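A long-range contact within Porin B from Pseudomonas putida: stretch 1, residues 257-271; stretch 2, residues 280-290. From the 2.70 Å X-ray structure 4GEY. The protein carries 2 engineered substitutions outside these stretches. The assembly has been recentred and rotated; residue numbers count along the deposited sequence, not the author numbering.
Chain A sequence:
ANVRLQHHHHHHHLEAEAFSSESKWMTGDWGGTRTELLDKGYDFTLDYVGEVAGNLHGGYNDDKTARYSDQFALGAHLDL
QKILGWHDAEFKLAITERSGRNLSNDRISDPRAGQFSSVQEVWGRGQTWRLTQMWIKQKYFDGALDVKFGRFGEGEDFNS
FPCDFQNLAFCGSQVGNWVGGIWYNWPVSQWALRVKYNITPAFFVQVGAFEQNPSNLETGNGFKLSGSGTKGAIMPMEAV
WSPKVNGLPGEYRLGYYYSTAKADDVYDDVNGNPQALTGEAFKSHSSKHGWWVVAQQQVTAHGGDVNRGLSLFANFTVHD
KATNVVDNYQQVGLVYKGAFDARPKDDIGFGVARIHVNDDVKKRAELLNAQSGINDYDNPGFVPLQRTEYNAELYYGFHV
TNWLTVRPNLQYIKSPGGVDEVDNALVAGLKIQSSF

Stretch 1 (257-271) YYSTAKADDVYDDVN
Stretch 2, residues 280-290: EAFKSHSSKHG

The pairing of these two antiparallel stretches slips by one residue midway: Y257, Y258 and S259 face G290, H289 and K288, but A263 faces H285, so the loops at 260-262 and 286-287 separate two ladders. The turns leave extended geometry at T260 (phi/psi -88/5) and S286 (-78/-1). In the first ladder, strands 257-259 and 288-290 run at 176° with axes 4.8 Å apart. Y257 N donates to G290 O (3.0 Å) and receives G290 N at Y257 O (3.2 Å); S259 N to K288 O (3.0 Å) and K288 N to S259 O (3.2 Å) repeat the motif. Y258 and H289 form the non-hydrogen-bonded pair between them, CA atoms 4.5 Å apart.

The Y257 ring (chi1 p, 62°) lies with one face over G290 N. Glycine leaves this space free: an ideal CB on G290 would sit 2.3 Å from Y257 OH. One water joins the ladder's side chains, 2.7 Å from Y257 OH and accepting from K288 NZ at 3.1 Å. On the sheet face that carries Y258 and H289, Y258 (t) brings OH to 3.3 Å from S287 CB.

Beyond the slip, strands 263-265 and 282-285 cross at 136°. A263 N reaches H285 O (3.0 Å), H285 N returns to A263 O (2.8 Å), and D265 N meets K283 O (2.8 Å); D264 opposes S284, CA atoms 4.7 Å apart. D265 (t) also accepts H285 NE2 at OD2 (2.7 Å, 162°), near the imidazole plane; H285 is m, chi2 -93°. A263 CB packs 3.5 Å from K288 CG.

The chain turns a corner at 266-267 (V266 -92/-7), where D265 OD1 accepts both Y267 N and D268 N (each 2.9 Å). After it the register is new: D269 opposes F282, CA atoms 4.0 Å apart and side chains diverging, with K283 N donating to D268 O (2.8 Å) and V270 N to A281 O (2.9 Å). F282 (m) fits against this corner, its CD2 3.1 Å from D265 O. A long salt bridge joins D268 OD2 to K283 NZ at 3.9 Å.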

ATOM      1  N   TYR A 257      -1.461  15.982   0.470  1.00 26.33           N
ATOM      2  CA  TYR A 257      -2.851  15.648   0.802  1.00 33.52           C
ATOM      3  C   TYR A 257      -3.367  16.556   1.912  1.00 37.88           C
ATOM      4  O   TYR A 257      -2.597  17.031   2.757  1.00 40.14           O
ATOM      5  CB  TYR A 257      -3.018  14.176   1.221  1.00 25.60           C
ATOM      6  CG  TYR A 257      -2.240  13.809   2.459  1.00 25.26           C
ATOM      7  CD1 TYR A 257      -2.791  13.963   3.718  1.00 26.39           C
ATOM      8  CD2 TYR A 257      -0.950  13.326   2.369  1.00 36.86           C
ATOM      9  CE1 TYR A 257      -2.078  13.652   4.851  1.00 25.45           C
ATOM     10  CE2 TYR A 257      -0.228  13.002   3.504  1.00 34.48           C
ATOM     11  CZ  TYR A 257      -0.800  13.173   4.739  1.00 31.50           C
ATOM     12  OH  TYR A 257      -0.086  12.864   5.868  1.00 31.10           O
ATOM     13  N   TYR A 258      -4.676  16.773   1.909  1.00 32.36           N
ATOM     14  CA  TYR A 258      -5.327  17.547   2.950  1.00 35.01           C
ATOM     15  C   TYR A 258      -6.619  16.840   3.327  1.00 34.74           C
ATOM     16  O   TYR A 258      -7.386  16.417   2.459  1.00 35.97           O
ATOM     17  CB  TYR A 258      -5.602  18.982   2.488  1.00 30.13           C
ATOM     18  CG  TYR A 258      -6.195  19.858   3.569  1.00 37.06           C
ATOM     19  CD1 TYR A 258      -5.385  20.481   4.524  1.00 31.67           C
ATOM     20  CD2 TYR A 258      -7.568  20.075   3.641  1.00 40.70           C
ATOM     21  CE1 TYR A 258      -5.935  21.288   5.511  1.00 32.85           C
ATOM     22  CE2 TYR A 258      -8.119  20.871   4.635  1.00 33.32           C
ATOM     23  CZ  TYR A 258      -7.298  21.473   5.559  1.00 33.67           C
ATOM     24  OH  TYR A 258      -7.860  22.265   6.535  1.00 41.16           O
ATOM     25  N   SER A 259      -6.847  16.701   4.625  1.00 31.19           N
ATOM     26  CA  SER A 259      -7.981  15.942   5.103  1.00 30.22           C
ATOM     27  C   SER A 259      -8.853  16.801   5.982  1.00 31.50           C
ATOM     28  O   SER A 259      -8.385  17.339   6.972  1.00 35.12           O
ATOM     29  CB  SER A 259      -7.503  14.732   5.895  1.00 33.56           C
ATOM     30  OG  SER A 259      -8.605  14.022   6.437  1.00 40.76           O
ATOM     31  N   THR A 260     -10.131  16.898   5.639  1.00 31.49           N
ATOM     32  CA  THR A 260     -11.020  17.836   6.304  1.00 32.88           C
ATOM     33  C   THR A 260     -11.688  17.286   7.556  1.00 33.25           C
ATOM     34  O   THR A 260     -12.516  17.951   8.160  1.00 44.43           O
ATOM     35  CB  THR A 260     -12.088  18.364   5.332  1.00 35.41           C
ATOM     36  OG1 THR A 260     -12.992  17.305   4.976  1.00 35.86           O
ATOM     37  CG2 THR A 260     -11.424  18.909   4.075  1.00 33.47           C
ATOM     38  N   ALA A 261     -11.325  16.076   7.955  1.00 37.24           N
ATOM     39  CA  ALA A 261     -11.904  15.479   9.160  1.00 43.18           C
ATOM     40  C   ALA A 261     -11.133  15.864  10.435  1.00 43.24           C
ATOM     41  O   ALA A 261      -9.944  16.177  10.380  1.00 42.78           O
ATOM     42  CB  ALA A 261     -11.989  13.972   9.012  1.00 31.54           C
ATOM     43  N   LYS A 262     -11.819  15.853  11.578  1.00 44.99           N
ATOM     44  CA  LYS A 262     -11.176  16.129  12.861  1.00 33.97           C
ATOM     45  C   LYS A 262     -10.153  15.047  13.203  1.00 32.64           C
ATOM     46  O   LYS A 262     -10.433  13.863  13.075  1.00 31.95           O
ATOM     47  CB  LYS A 262     -12.215  16.190  13.993  1.00 35.27           C
ATOM     48  CG  LYS A 262     -13.231  17.305  13.900  1.00 52.98           C
ATOM     49  CD  LYS A 262     -14.175  17.316  15.101  1.00 52.85           C
ATOM     50  N   ALA A 263      -8.971  15.462  13.643  1.00 32.41           N
ATOM     51  CA  ALA A 263      -7.989  14.537  14.203  1.00 31.43           C
ATOM     52  C   ALA A 263      -7.509  14.979  15.601  1.00 40.32           C
ATOM     53  O   ALA A 263      -7.462  16.184  15.912  1.00 34.69           O
ATOM     54  CB  ALA A 263      -6.818  14.394  13.269  1.00 30.30           C
ATOM     55  N   ASP A 264      -7.155  14.007  16.441  1.00 31.69           N
ATOM     56  CA  ASP A 264      -6.664  14.320  17.783  1.00 34.86           C
ATOM     57  C   ASP A 264      -5.173  14.635  17.789  1.00 36.98           C
ATOM     58  O   ASP A 264      -4.396  14.017  17.059  1.00 38.68           O
ATOM     59  CB  ASP A 264      -6.930  13.175  18.758  1.00 34.56           C
ATOM     60  CG  ASP A 264      -8.374  13.111  19.210  1.00 43.75           C
ATOM     61  OD1 ASP A 264      -9.127  14.078  18.926  1.00 46.62           O
ATOM     62  OD2 ASP A 264      -8.746  12.098  19.858  1.00 44.54           O
ATOM     63  N   ASP A 265      -4.787  15.598  18.622  1.00 37.37           N
ATOM     64  CA  ASP A 265      -3.385  15.868  18.905  1.00 37.12           C
ATOM     65  C   ASP A 265      -2.763  14.610  19.487  1.00 43.25           C
ATOM     66  O   ASP A 265      -3.456  13.750  20.032  1.00 47.75           O
ATOM     67  CB  ASP A 265      -3.259  17.013  19.920  1.00 38.05           C
ATOM     68  CG  ASP A 265      -1.924  17.747  19.824  1.00 41.93           C
ATOM     69  OD1 ASP A 265      -0.939  17.322  20.484  1.00 34.44           O
ATOM     70  OD2 ASP A 265      -1.868  18.764  19.089  1.00 43.32           O
ATOM     71  N   VAL A 266      -1.451  14.494  19.381  1.00 40.53           N
ATOM     72  CA  VAL A 266      -0.788  13.317  19.904  1.00 34.17           C
ATOM     73  C   VAL A 266      -0.337  13.540  21.346  1.00 41.45           C
ATOM     74  O   VAL A 266       0.112  12.605  22.000  1.00 51.29           O
ATOM     75  CB  VAL A 266       0.426  12.926  19.034  1.00 37.42           C
ATOM     76  CG1 VAL A 266      -0.008  12.627  17.608  1.00 28.60           C
ATOM     77  CG2 VAL A 266       1.477  14.030  19.061  1.00 38.11           C
ATOM     78  N   TYR A 267      -0.477  14.769  21.846  1.00 43.40           N
ATOM     79  CA  TYR A 267       0.110  15.151  23.138  1.00 41.19           C
ATOM     80  C   TYR A 267      -0.730  16.151  23.956  1.00 46.82           C
ATOM     81  O   TYR A 267      -0.963  15.950  25.145  1.00 50.76           O
ATOM     82  CB  TYR A 267       1.512  15.725  22.906  1.00 33.65           C
ATOM     83  CG  TYR A 267       2.324  15.928  24.164  1.00 46.03           C
ATOM     84  CD1 TYR A 267       2.252  17.122  24.891  1.00 39.53           C
ATOM     85  CD2 TYR A 267       3.172  14.924  24.631  1.00 42.03           C
ATOM     86  CE1 TYR A 267       3.005  17.295  26.050  1.00 37.74           C
ATOM     87  CE2 TYR A 267       3.919  15.093  25.780  1.00 38.72           C
ATOM     88  CZ  TYR A 267       3.832  16.273  26.483  1.00 41.05           C
ATOM     89  OH  TYR A 267       4.583  16.412  27.620  1.00 46.89           O
ATOM     90  N   ASP A 268      -1.164  17.236  23.325  1.00 48.07           N
ATOM     91  CA  ASP A 268      -1.914  18.278  24.020  1.00 47.57           C
ATOM     92  C   ASP A 268      -3.341  17.843  24.340  1.00 48.36           C
ATOM     93  O   ASP A 268      -4.033  17.265  23.498  1.00 37.05           O
ATOM     94  CB  ASP A 268      -1.974  19.558  23.175  1.00 56.23           C
ATOM     95  CG  ASP A 268      -0.645  20.297  23.109  1.00 62.93           C
ATOM     96  OD1 ASP A 268       0.247  20.027  23.939  1.00 66.66           O
ATOM     97  OD2 ASP A 268      -0.502  21.170  22.224  1.00 66.75           O
ATOM     98  N   ASP A 269      -3.790  18.131  25.558  1.00 45.89           N
ATOM     99  CA  ASP A 269      -5.207  17.983  25.871  1.00 44.73           C
ATOM    100  C   ASP A 269      -5.946  19.238  25.418  1.00 50.26           C
ATOM    101  O   ASP A 269      -5.320  20.208  24.990  1.00 53.06           O
ATOM    102  CB  ASP A 269      -5.441  17.673  27.358  1.00 45.21           C
ATOM    103  CG  ASP A 269      -5.101  18.839  28.288  1.00 53.88           C
ATOM    104  OD1 ASP A 269      -4.626  19.901  27.835  1.00 62.25           O
ATOM    105  OD2 ASP A 269      -5.318  18.683  29.506  1.00 54.09           O
ATOM    106  N   VAL A 270      -7.269  19.219  25.514  1.00 52.84           N
ATOM    107  CA  VAL A 270      -8.101  20.341  25.078  1.00 60.70           C
ATOM    108  C   VAL A 270      -7.642  21.738  25.598  1.00 62.70           C
ATOM    109  O   VAL A 270      -7.912  22.765  24.964  1.00 58.15           O
ATOM    110  CB  VAL A 270      -9.590  20.069  25.414  1.00 44.08           C
ATOM    111  CG1 VAL A 270      -9.780  20.027  26.912  1.00 59.69           C
ATOM    112  CG2 VAL A 270     -10.490  21.116  24.790  1.00 58.82           C
ATOM    113  N   ASN A 271      -6.910  21.768  26.714  1.00 58.68           N
ATOM    114  CA  ASN A 271      -6.441  23.031  27.299  1.00 57.46           C
ATOM    115  C   ASN A 271      -4.987  23.385  26.986  1.00 57.81           C
ATOM    116  O   ASN A 271      -4.521  24.475  27.333  1.00 51.16           O
ATOM    117  CB  ASN A 271      -6.606  23.016  28.820  1.00 55.30           C
ATOM    118  CG  ASN A 271      -7.950  22.499  29.249  1.00 55.79           C
ATOM    119  OD1 ASN A 271      -8.981  22.988  28.800  1.00 49.58           O
ATOM    120  ND2 ASN A 271      -7.948  21.484  30.109  1.00 48.52           N
ATOM    121  N   GLU A 280      -7.753  14.239  30.300  1.00 59.84           N
ATOM    122  CA  GLU A 280      -8.816  14.922  29.578  1.00 59.97           C
ATOM    123  C   GLU A 280      -8.726  14.569  28.098  1.00 61.41           C
ATOM    124  O   GLU A 280      -7.770  13.919  27.673  1.00 64.07           O
ATOM    125  CB  GLU A 280      -8.715  16.431  29.766  1.00 60.78           C
ATOM    126  CG  GLU A 280     -10.055  17.094  29.993  1.00 64.38           C
ATOM    127  CD  GLU A 280     -10.358  17.274  31.463  1.00 67.72           C
ATOM    128  OE1 GLU A 280      -9.481  17.801  32.178  1.00 72.83           O
ATOM    129  OE2 GLU A 280     -11.463  16.891  31.906  1.00 67.49           O
ATOM    130  N   ALA A 281      -9.716  14.985  27.314  1.00 58.54           N
ATOM    131  CA  ALA A 281      -9.698  14.693  25.883  1.00 59.30           C
ATOM    132  C   ALA A 281      -8.537  15.416  25.191  1.00 55.89           C
ATOM    133  O   ALA A 281      -8.084  16.474  25.651  1.00 60.59           O
ATOM    134  CB  ALA A 281     -11.026  15.065  25.241  1.00 40.56           C
ATOM    135  N   PHE A 282      -8.046  14.838  24.101  1.00 40.47           N
ATOM    136  CA  PHE A 282      -6.986  15.469  23.329  1.00 42.40           C
ATOM    137  C   PHE A 282      -7.517  16.734  22.674  1.00 46.42           C
ATOM    138  O   PHE A 282      -8.723  16.858  22.432  1.00 45.72           O
ATOM    139  CB  PHE A 282      -6.461  14.518  22.247  1.00 43.59           C
ATOM    140  CG  PHE A 282      -5.786  13.291  22.789  1.00 44.15           C
ATOM    141  CD1 PHE A 282      -6.530  12.184  23.170  1.00 41.08           C
ATOM    142  CD2 PHE A 282      -4.410  13.241  22.917  1.00 46.69           C
ATOM    143  CE1 PHE A 282      -5.917  11.061  23.675  1.00 34.47           C
ATOM    144  CE2 PHE A 282      -3.786  12.104  23.413  1.00 44.79           C
ATOM    145  CZ  PHE A 282      -4.541  11.019  23.799  1.00 38.43           C
ATOM    146  N   LYS A 283      -6.624  17.682  22.408  1.00 45.29           N
ATOM    147  CA  LYS A 283      -6.989  18.834  21.599  1.00 44.94           C
ATOM    148  C   LYS A 283      -7.334  18.300  20.218  1.00 50.51           C
ATOM    149  O   LYS A 283      -6.703  17.355  19.728  1.00 51.70           O
ATOM    150  CB  LYS A 283      -5.835  19.842  21.532  1.00 43.87           C
ATOM    151  CG  LYS A 283      -5.805  20.704  20.283  1.00 42.56           C
ATOM    152  CD  LYS A 283      -5.327  22.113  20.613  1.00 60.98           C
ATOM    153  CE  LYS A 283      -3.995  22.102  21.362  1.00 66.93           C
ATOM    154  NZ  LYS A 283      -3.600  23.471  21.807  1.00 69.67           N
ATOM    155  N   SER A 284      -8.355  18.876  19.602  1.00 49.12           N
ATOM    156  CA  SER A 284      -8.784  18.429  18.293  1.00 47.93           C
ATOM    157  C   SER A 284      -8.361  19.457  17.235  1.00 44.64           C
ATOM    158  O   SER A 284      -8.424  20.665  17.472  1.00 43.37           O
ATOM    159  CB  SER A 284     -10.295  18.204  18.290  1.00 37.87           C
ATOM    160  OG  SER A 284     -10.720  17.636  17.074  1.00 66.40           O
ATOM    161  N   HIS A 285      -7.898  18.972  16.086  1.00 43.17           N
ATOM    162  CA  HIS A 285      -7.531  19.834  14.975  1.00 35.83           C
ATOM    163  C   HIS A 285      -8.509  19.583  13.840  1.00 50.40           C
ATOM    164  O   HIS A 285      -9.010  18.467  13.664  1.00 34.83           O
ATOM    165  CB  HIS A 285      -6.099  19.556  14.505  1.00 34.62           C
ATOM    166  CG  HIS A 285      -5.065  19.722  15.575  1.00 44.10           C
ATOM    167  ND1 HIS A 285      -4.385  20.905  15.777  1.00 43.40           N
ATOM    168  CD2 HIS A 285      -4.595  18.856  16.505  1.00 42.32           C
ATOM    169  CE1 HIS A 285      -3.549  20.764  16.789  1.00 43.12           C
ATOM    170  NE2 HIS A 285      -3.659  19.530  17.251  1.00 42.50           N
ATOM    171  N   SER A 286      -8.787  20.625  13.064  1.00 36.34           N
ATOM    172  CA  SER A 286      -9.793  20.518  12.020  1.00 42.44           C
ATOM    173  C   SER A 286      -9.297  19.793  10.760  1.00 39.49           C
ATOM    174  O   SER A 286     -10.067  19.584   9.819  1.00 34.83           O
ATOM    175  CB  SER A 286     -10.350  21.895  11.680  1.00 44.39           C
ATOM    176  OG  SER A 286      -9.333  22.729  11.172  1.00 49.82           O
ATOM    177  N   SER A 287      -8.030  19.382  10.756  1.00 36.06           N
ATOM    178  CA  SER A 287      -7.461  18.721   9.585  1.00 32.53           C
ATOM    179  C   SER A 287      -6.184  17.920   9.852  1.00 31.33           C
ATOM    180  O   SER A 287      -5.575  18.012  10.928  1.00 32.28           O
ATOM    181  CB  SER A 287      -7.153  19.762   8.507  1.00 36.97           C
ATOM    182  OG  SER A 287      -5.911  20.412   8.756  1.00 32.97           O
ATOM    183  N   LYS A 288      -5.787  17.143   8.844  1.00 30.20           N
ATOM    184  CA  LYS A 288      -4.460  16.525   8.772  1.00 29.16           C
ATOM    185  C   LYS A 288      -3.905  16.928   7.413  1.00 37.89           C
ATOM    186  O   LYS A 288      -4.674  17.338   6.539  1.00 36.85           O
ATOM    187  CB  LYS A 288      -4.554  15.001   8.855  1.00 28.11           C
ATOM    188  CG  LYS A 288      -5.290  14.475  10.076  1.00 32.64           C
ATOM    189  CD  LYS A 288      -5.286  12.954  10.130  1.00 27.45           C
ATOM    190  CE  LYS A 288      -4.284  12.424  11.141  1.00 36.24           C
ATOM    191  NZ  LYS A 288      -2.918  12.238  10.583  1.00 38.01           N
ATOM    192  N   HIS A 289      -2.590  16.811   7.222  1.00 33.97           N
ATOM    193  CA  HIS A 289      -1.977  17.134   5.931  1.00 31.14           C
ATOM    194  C   HIS A 289      -0.575  16.530   5.834  1.00 33.82           C
ATOM    195  O   HIS A 289       0.050  16.251   6.857  1.00 41.97           O
ATOM    196  CB  HIS A 289      -1.899  18.655   5.738  1.00 29.19           C
ATOM    197  CG  HIS A 289      -0.893  19.315   6.623  1.00 29.70           C
ATOM    198  ND1 HIS A 289       0.460  19.290   6.362  1.00 43.79           N
ATOM    199  CD2 HIS A 289      -1.037  19.986   7.788  1.00 30.62           C
ATOM    200  CE1 HIS A 289       1.107  19.930   7.320  1.00 35.53           C
ATOM    201  NE2 HIS A 289       0.220  20.369   8.192  1.00 41.32           N
ATOM    202  N   GLY A 290      -0.073  16.346   4.611  1.00 30.60           N
ATOM    203  CA  GLY A 290       1.284  15.860   4.422  1.00 28.60           C
ATOM    204  C   GLY A 290       1.738  15.882   2.979  1.00 37.52           C
ATOM    205  O   GLY A 290       0.977  16.292   2.103  1.00 39.73           O
TER
HETATM  206  O   HOH W   1      -1.102  13.272   8.361  1.00 31.26           O